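Local structure of EvdO2 (Micromonospora carbonacea, 4XAC) at residues H114-P119 and A228-F233; G143-T148 and H209-P214. The protein probably acts as an iron(II)- and 2-oxoglutarate-dependent oxygenase of the phytanoyl-CoA dioxygenase family, here holding nickel and 2-oxoglutarate. All coordinates share one frame; numbering follows the deposited sequence.

Interaction 1. Residues H114-P119 and A228-F233; sequences HAILKP and AYVLVF. With AKG (2-oxoglutaric acid), chain D.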
loop_
_atom_site.group_PDB
_atom_site.type_symbol
_atom_site.label_atom_id
_atom_site.label_comp_id
_atom_site.label_asym_id
_atom_site.label_seq_id
_atom_site.Cartn_x
_atom_site.Cartn_y
_atom_site.Cartn_z
ATOM N N HIS A 114 6.167 -3.808 -2.614
ATOM C CA HIS A 114 6.224 -2.393 -2.939
ATOM C C HIS A 114 6.617 -1.659 -1.661
ATOM O O HIS A 114 6.013 -1.865 -0.613
ATOM C CB HIS A 114 4.872 -1.919 -3.481
ATOM C CG HIS A 114 4.840 -0.474 -3.857
ATOM N ND1 HIS A 114 3.707 0.301 -3.730
ATOM C CD2 HIS A 114 5.800 0.340 -4.359
ATOM C CE1 HIS A 114 3.970 1.531 -4.137
ATOM N NE2 HIS A 114 5.233 1.580 -4.524
ATOM N N ALA A 115 7.653 -0.831 -1.727
ATOM C CA ALA A 115 8.109 -0.143 -0.530
ATOM C C ALA A 115 7.827 1.328 -0.660
ATOM O O ALA A 115 7.971 1.912 -1.748
ATOM C CB ALA A 115 9.583 -0.385 -0.290
ATOM N N ILE A 116 7.419 1.915 0.461
ATOM C CA ILE A 116 7.115 3.329 0.523
ATOM C C ILE A 116 7.783 3.939 1.746
ATOM O O ILE A 116 7.868 3.314 2.815
ATOM C CB ILE A 116 5.598 3.587 0.582
ATOM C CG1 ILE A 116 4.878 2.843 -0.538
ATOM C CG2 ILE A 116 5.309 5.073 0.477
ATOM C CD1 ILE A 116 3.380 2.888 -0.420
ATOM N N LEU A 117 8.281 5.157 1.570
ATOM C CA LEU A 117 8.810 5.940 2.663
ATOM C C LEU A 117 8.228 7.340 2.545
ATOM O O LEU A 117 8.419 8.001 1.532
ATOM C CB LEU A 117 10.344 5.972 2.634
ATOM C CG LEU A 117 11.088 6.635 3.799
ATOM C CD1 LEU A 117 12.427 5.955 4.035
ATOM C CD2 LEU A 117 11.312 8.115 3.541
ATOM N N LYS A 118 7.462 7.753 3.549
ATOM C CA LYS A 118 7.076 9.156 3.680
ATOM C C LYS A 118 8.101 9.816 4.570
ATOM O O LYS A 118 8.122 9.557 5.775
ATOM C CB LYS A 118 5.673 9.318 4.272
ATOM C CG LYS A 118 4.530 9.011 3.305
ATOM C CD LYS A 118 3.211 9.593 3.823
ATOM C CE LYS A 118 2.604 10.618 2.863
ATOM N NZ LYS A 118 1.788 10.016 1.757
ATOM N N PRO A 119 8.953 10.671 3.982
ATOM C CA PRO A 119 9.977 11.417 4.717
ATOM C C PRO A 119 9.357 12.320 5.784
ATOM O O PRO A 119 8.176 12.658 5.698
ATOM C CB PRO A 119 10.653 12.261 3.631
ATOM C CG PRO A 119 10.286 11.609 2.338
ATOM C CD PRO A 119 8.924 11.043 2.557
ATOM N N ALA A 228 6.503 1.979 5.010
ATOM C CA ALA A 228 5.537 0.896 4.850
ATOM C C ALA A 228 6.066 -0.072 3.828
ATOM O O ALA A 228 6.747 0.317 2.861
ATOM C CB ALA A 228 4.174 1.416 4.430
ATOM N N TYR A 229 5.749 -1.336 4.054
ATOM C CA TYR A 229 6.141 -2.407 3.172
ATOM C C TYR A 229 4.849 -3.065 2.715
ATOM O O TYR A 229 4.076 -3.550 3.541
ATOM C CB TYR A 229 7.055 -3.394 3.898
ATOM C CG TYR A 229 7.369 -4.644 3.115
ATOM C CD1 TYR A 229 7.804 -4.571 1.798
ATOM C CD2 TYR A 229 7.251 -5.903 3.699
ATOM C CE1 TYR A 229 8.101 -5.716 1.079
ATOM C CE2 TYR A 229 7.547 -7.049 2.988
ATOM C CZ TYR A 229 7.975 -6.949 1.687
ATOM O OH TYR A 229 8.272 -8.088 0.984
ATOM N N VAL A 230 4.583 -3.022 1.416
ATOM C CA VAL A 230 3.301 -3.503 0.920
ATOM C C VAL A 230 3.497 -4.795 0.153
ATOM O O VAL A 230 4.391 -4.894 -0.679
ATOM C CB VAL A 230 2.610 -2.469 0.020
ATOM C CG1 VAL A 230 1.182 -2.912 -0.299
ATOM C CG2 VAL A 230 2.588 -1.100 0.706
ATOM N N LEU A 231 2.677 -5.791 0.467
ATOM C CA LEU A 231 2.651 -7.024 -0.292
ATOM C C LEU A 231 1.316 -7.135 -1.000
ATOM O O LEU A 231 0.256 -7.059 -0.366
ATOM C CB LEU A 231 2.864 -8.235 0.616
ATOM C CG LEU A 231 4.279 -8.447 1.130
ATOM C CD1 LEU A 231 4.263 -9.569 2.195
ATOM C CD2 LEU A 231 5.214 -8.802 -0.031
ATOM N N VAL A 232 1.378 -7.310 -2.310
ATOM C CA VAL A 232 0.190 -7.436 -3.143
ATOM C C VAL A 232 -0.015 -8.879 -3.549
ATOM O O VAL A 232 0.913 -9.494 -4.042
ATOM C CB VAL A 232 0.319 -6.578 -4.399
ATOM C CG1 VAL A 232 -0.905 -6.748 -5.296
ATOM C CG2 VAL A 232 0.530 -5.122 -4.000
ATOM N N PHE A 233 -1.221 -9.401 -3.334
ATOM C CA PHE A 233 -1.587 -10.768 -3.704
ATOM C C PHE A 233 -2.803 -10.753 -4.617
ATOM O O PHE A 233 -3.800 -10.072 -4.333
ATOM C CB PHE A 233 -1.883 -11.618 -2.449
ATOM C CG PHE A 233 -0.687 -11.817 -1.555
ATOM C CD1 PHE A 233 -0.465 -10.973 -0.474
ATOM C CD2 PHE A 233 0.224 -12.836 -1.807
ATOM C CE1 PHE A 233 0.643 -11.142 0.342
ATOM C CE2 PHE A 233 1.339 -13.008 -0.992
ATOM C CZ PHE A 233 1.542 -12.160 0.086
HETATM C C1 AKG D . -1.547 1.266 -1.282
HETATM O O1 AKG D . -0.889 0.502 -0.520
HETATM O O2 AKG D . -2.304 0.813 -2.176
HETATM C C2 AKG D . -1.402 2.744 -1.150
HETATM O O5 AKG D . -1.961 3.486 -1.954
HETATM C C3 AKG D . -0.550 3.299 -0.061
HETATM C C4 AKG D . -0.429 4.784 0.051
HETATM C C5 AKG D . 0.563 5.328 1.033
HETATM O O3 AKG D . 1.259 4.540 1.727
HETATM O O4 AKG D . 0.707 6.572 1.175
#
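I116 and V230 lean together on the inner face of an antiparallel strand pair, the isoleucine CD1 lying 4.2 Å from the valine CG2, and both side chains also meet 2-oxoglutarate. In I116, CG1 stands anti to the carbonyl carbon (chi1 -51°) and the branch then runs on extended, which carries CD1 to 3.4 Å from the cosubstrate oxygen O3. Both methyls of V230 lie 4.0 Å from O1 of the other carboxylate. Such branched aliphatic residues favour the extended backbone and offer the ligand compact, apolar contact. A228 faces the same way, and its single methyl leaves room for the indole of W147, which packs on it.

H114 completes this face. Its CB lies 4.2 Å from the CB of V230, but with CG anti to the backbone N (chi1 -179°) the ring swings away from V230, one face resting over I116 CG1, and NE2 finds a hydrogen bond at the side chain of Q74. The backbone ladder beneath has two hydrogen-bonded pairs, H114 with V230 and I116 with A228. In the first, V230 N meets H114 O almost head-on at 2.7 Å, whereas the return bond from H114 N is more bent, at 133°. Between them A115 and Y229 form a non-hydrogen-bonded pair directed to the opposite face.

On that outer face both A115 and Y229 pack against Y42 of helix 32-45, and L231 and F233 reach helix 89-102. Strand 110-118 continues the sheet to strand 74-76, and strand 226-234 passes it on to strand 139-149, as in the curled sheet of a cupin-type barrel.

Interaction 2. Residues G143-T148 and H209-P214; sequences GLSIWT and HDFRTP. With AKG (2-oxoglutaric acid), chain D.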
loop_
_atom_site.group_PDB
_atom_site.type_symbol
_atom_site.label_atom_id
_atom_site.label_comp_id
_atom_site.label_asym_id
_atom_site.label_seq_id
_atom_site.Cartn_x
_atom_site.Cartn_y
_atom_site.Cartn_z
ATOM N N GLY A 143 -7.928 -9.463 -5.809
ATOM C CA GLY A 143 -6.687 -9.258 -5.097
ATOM C C GLY A 143 -6.798 -8.283 -3.965
ATOM O O GLY A 143 -7.831 -7.635 -3.762
ATOM N N LEU A 144 -5.705 -8.184 -3.222
ATOM C CA LEU A 144 -5.649 -7.277 -2.103
ATOM C C LEU A 144 -4.214 -6.842 -1.863
ATOM O O LEU A 144 -3.267 -7.389 -2.444
ATOM C CB LEU A 144 -6.261 -7.949 -0.849
ATOM C CG LEU A 144 -5.730 -9.312 -0.378
ATOM C CD1 LEU A 144 -4.325 -9.193 0.226
ATOM C CD2 LEU A 144 -6.671 -9.936 0.651
ATOM N N SER A 145 -4.060 -5.846 -1.003
ATOM C CA SER A 145 -2.755 -5.356 -0.602
ATOM C C SER A 145 -2.631 -5.451 0.908
ATOM O O SER A 145 -3.578 -5.134 1.604
ATOM C CB SER A 145 -2.558 -3.909 -1.055
ATOM O OG SER A 145 -2.592 -3.846 -2.472
ATOM N N ILE A 146 -1.472 -5.885 1.402
ATOM C CA ILE A 146 -1.193 -5.886 2.849
ATOM C C ILE A 146 -0.095 -4.872 3.148
ATOM O O ILE A 146 1.070 -5.060 2.795
ATOM C CB ILE A 146 -0.779 -7.287 3.375
ATOM C CG1 ILE A 146 -1.925 -8.272 3.172
ATOM C CG2 ILE A 146 -0.448 -7.221 4.883
ATOM C CD1 ILE A 146 -1.532 -9.780 3.330
ATOM N N TRP A 147 -0.511 -3.778 3.775
ATOM C CA TRP A 147 0.331 -2.618 4.041
ATOM C C TRP A 147 0.876 -2.736 5.456
ATOM O O TRP A 147 0.166 -2.443 6.406
ATOM C CB TRP A 147 -0.528 -1.350 3.858
ATOM C CG TRP A 147 0.083 0.046 3.832
ATOM C CD1 TRP A 147 0.418 0.786 2.710
ATOM C CD2 TRP A 147 0.267 0.928 4.956
ATOM N NE1 TRP A 147 0.859 2.041 3.088
ATOM C CE2 TRP A 147 0.770 2.156 4.449
ATOM C CE3 TRP A 147 0.080 0.796 6.338
ATOM C CZ2 TRP A 147 1.085 3.234 5.282
ATOM C CZ3 TRP A 147 0.400 1.883 7.163
ATOM C CH2 TRP A 147 0.898 3.074 6.631
ATOM N N THR A 148 2.134 -3.168 5.595
ATOM C CA THR A 148 2.749 -3.335 6.917
ATOM C C THR A 148 3.576 -2.103 7.250
ATOM O O THR A 148 4.424 -1.698 6.460
ATOM C CB THR A 148 3.666 -4.582 6.986
ATOM O OG1 THR A 148 2.901 -5.759 6.711
ATOM C CG2 THR A 148 4.298 -4.720 8.371
ATOM N N HIS A 209 -6.334 -4.192 2.233
ATOM C CA HIS A 209 -7.497 -3.705 1.488
ATOM C C HIS A 209 -7.636 -4.314 0.100
ATOM O O HIS A 209 -6.647 -4.596 -0.587
ATOM C CB HIS A 209 -7.495 -2.156 1.366
ATOM C CG HIS A 209 -6.281 -1.569 0.713
ATOM N ND1 HIS A 209 -5.202 -1.099 1.436
ATOM C CD2 HIS A 209 -5.993 -1.323 -0.593
ATOM C CE1 HIS A 209 -4.288 -0.628 0.608
ATOM N NE2 HIS A 209 -4.744 -0.745 -0.628
ATOM N N ASP A 210 -8.899 -4.509 -0.279
ATOM C CA ASP A 210 -9.274 -4.987 -1.601
ATOM C C ASP A 210 -8.799 -4.035 -2.699
ATOM O O ASP A 210 -8.665 -2.838 -2.468
ATOM C CB ASP A 210 -10.791 -5.154 -1.671
ATOM C CG ASP A 210 -11.254 -5.805 -2.974
ATOM O OD1 ASP A 210 -11.601 -5.079 -3.924
ATOM O OD2 ASP A 210 -11.251 -7.046 -3.045
ATOM N N PHE A 211 -8.548 -4.575 -3.892
ATOM C CA PHE A 211 -8.172 -3.768 -5.052
ATOM C C PHE A 211 -9.164 -2.642 -5.338
ATOM O O PHE A 211 -8.805 -1.671 -5.982
ATOM C CB PHE A 211 -8.076 -4.639 -6.312
ATOM C CG PHE A 211 -6.792 -5.394 -6.457
ATOM C CD1 PHE A 211 -5.754 -5.226 -5.566
ATOM C CD2 PHE A 211 -6.637 -6.294 -7.503
ATOM C CE1 PHE A 211 -4.569 -5.932 -5.724
ATOM C CE2 PHE A 211 -5.456 -6.998 -7.673
ATOM C CZ PHE A 211 -4.420 -6.815 -6.781
ATOM N N ARG A 212 -10.416 -2.777 -4.900
ATOM C CA ARG A 212 -11.420 -1.766 -5.242
ATOM C C ARG A 212 -11.809 -0.825 -4.089
ATOM O O ARG A 212 -12.613 0.078 -4.283
ATOM C CB ARG A 212 -12.686 -2.448 -5.797
ATOM C CG ARG A 212 -13.242 -1.786 -7.059
ATOM C CD ARG A 212 -14.343 -2.611 -7.732
ATOM N NE ARG A 212 -13.863 -3.385 -8.879
ATOM C CZ ARG A 212 -14.632 -4.175 -9.625
ATOM N NH1 ARG A 212 -15.924 -4.311 -9.339
ATOM N NH2 ARG A 212 -14.109 -4.840 -10.652
ATOM N N THR A 213 -11.246 -1.023 -2.904
ATOM C CA THR A 213 -11.534 -0.133 -1.765
ATOM C C THR A 213 -10.841 1.232 -1.890
ATOM O O THR A 213 -9.605 1.291 -1.964
ATOM C CB THR A 213 -11.088 -0.790 -0.451
ATOM O OG1 THR A 213 -11.653 -2.106 -0.375
ATOM C CG2 THR A 213 -11.525 0.041 0.756
ATOM N N PRO A 214 -11.620 2.333 -1.935
ATOM C CA PRO A 214 -10.940 3.633 -2.027
ATOM C C PRO A 214 -10.130 3.915 -0.770
ATOM O O PRO A 214 -10.567 3.596 0.344
ATOM C CB PRO A 214 -12.089 4.650 -2.188
ATOM C CG PRO A 214 -13.251 3.844 -2.695
ATOM C CD PRO A 214 -13.083 2.454 -2.068
HETATM C C1 AKG D . -1.547 1.266 -1.282
HETATM O O1 AKG D . -0.889 0.502 -0.520
HETATM O O2 AKG D . -2.304 0.813 -2.176
HETATM C C2 AKG D . -1.402 2.744 -1.150
HETATM O O5 AKG D . -1.961 3.486 -1.954
HETATM C C3 AKG D . -0.550 3.299 -0.061
HETATM C C4 AKG D . -0.429 4.784 0.051
HETATM C C5 AKG D . 0.563 5.328 1.033
HETATM O O3 AKG D . 1.259 4.540 1.727
HETATM O O4 AKG D . 0.707 6.572 1.175
HETATM O O HOH W 1 -10.099 -8.871 -1.960
HETATM O O HOH W 2 -5.139 -3.340 -2.926
#
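G143 and F211 meet where the strand of H209 and D210 gives way to a turn: the glycine CA lies 3.7 Å from the F211 ring centroid and nearly on the ring normal, a CH-pi contact. The peptide leading into L144 lies over the same ring, with L144 N 3.6 Å from F211 CE1. Glycine suits the site because a beta carbon would collide with the ring. A second CH-pi contact sets S145 CB over one face of the H209 imidazole, offset toward its rim.

Backbone bonds fix the register. S145 and H209 form an antiparallel hydrogen-bonded pair, with S145 N to H209 O at 2.9 Å. F211 N reaches G143 O at 3.1 Å, approaching from above the carbonyl plane, while L144 and D210 make the intervening non-hydrogen-bonded pair. D210 OD1 accepts from R212 N, an Asx turn combined with a type I turn to T213. One water takes a hydrogen bond from S145 OG and gives one to H209 O, and it lies at the edge of the F211 ring. An alanine in place of F211 would probably leave the G143-L144 peptide without its aromatic cover and this water without its neighbouring ring edge.

Toward 2-oxoglutarate the contact becomes polar. W147 NE1 donates to O3 of the cosubstrate at 2.9 Å, with that oxygen in the plane of the indole. H209 CG sits between backbone N and carbonyl carbon (chi1 58°), bringing the imidazole under S145 CB and on to O2. NE2 gives O2 a longer, more bent bond, at 3.3 Å and 141°, its hydrogen probably shared with D131 OD2. Together with the ND1 bond to Y162 this restrains the ring's rotation. Two ring N-H groups, one to each carboxylate, probably fix the cosubstrate's orientation.

How the interactions relate
Interactions 1 and 2, their centres about 12 Å apart, are joined because strand 226-234 lies beside strand 139-149 in one sheet. Probable hydrogen bonds tie them, L231 O to I146 N at 2.7 Å and Y229 N to T148 O at 2.8 Å. W147 is where their side chains meet: A228 CB lies 3.5 Å from its CE2 and V230 CG2 3.5 Å from its CD1, so residues 228-233 back the indole that binds the cosubstrate. Interaction 1 supplies mainly apolar wall, interaction 2 two hydrogen-bond donors, with T126 OG1 as a further partner. The side chain of H209 comes within about 4 Å of the nickel ion, that of I116 about 7 Å.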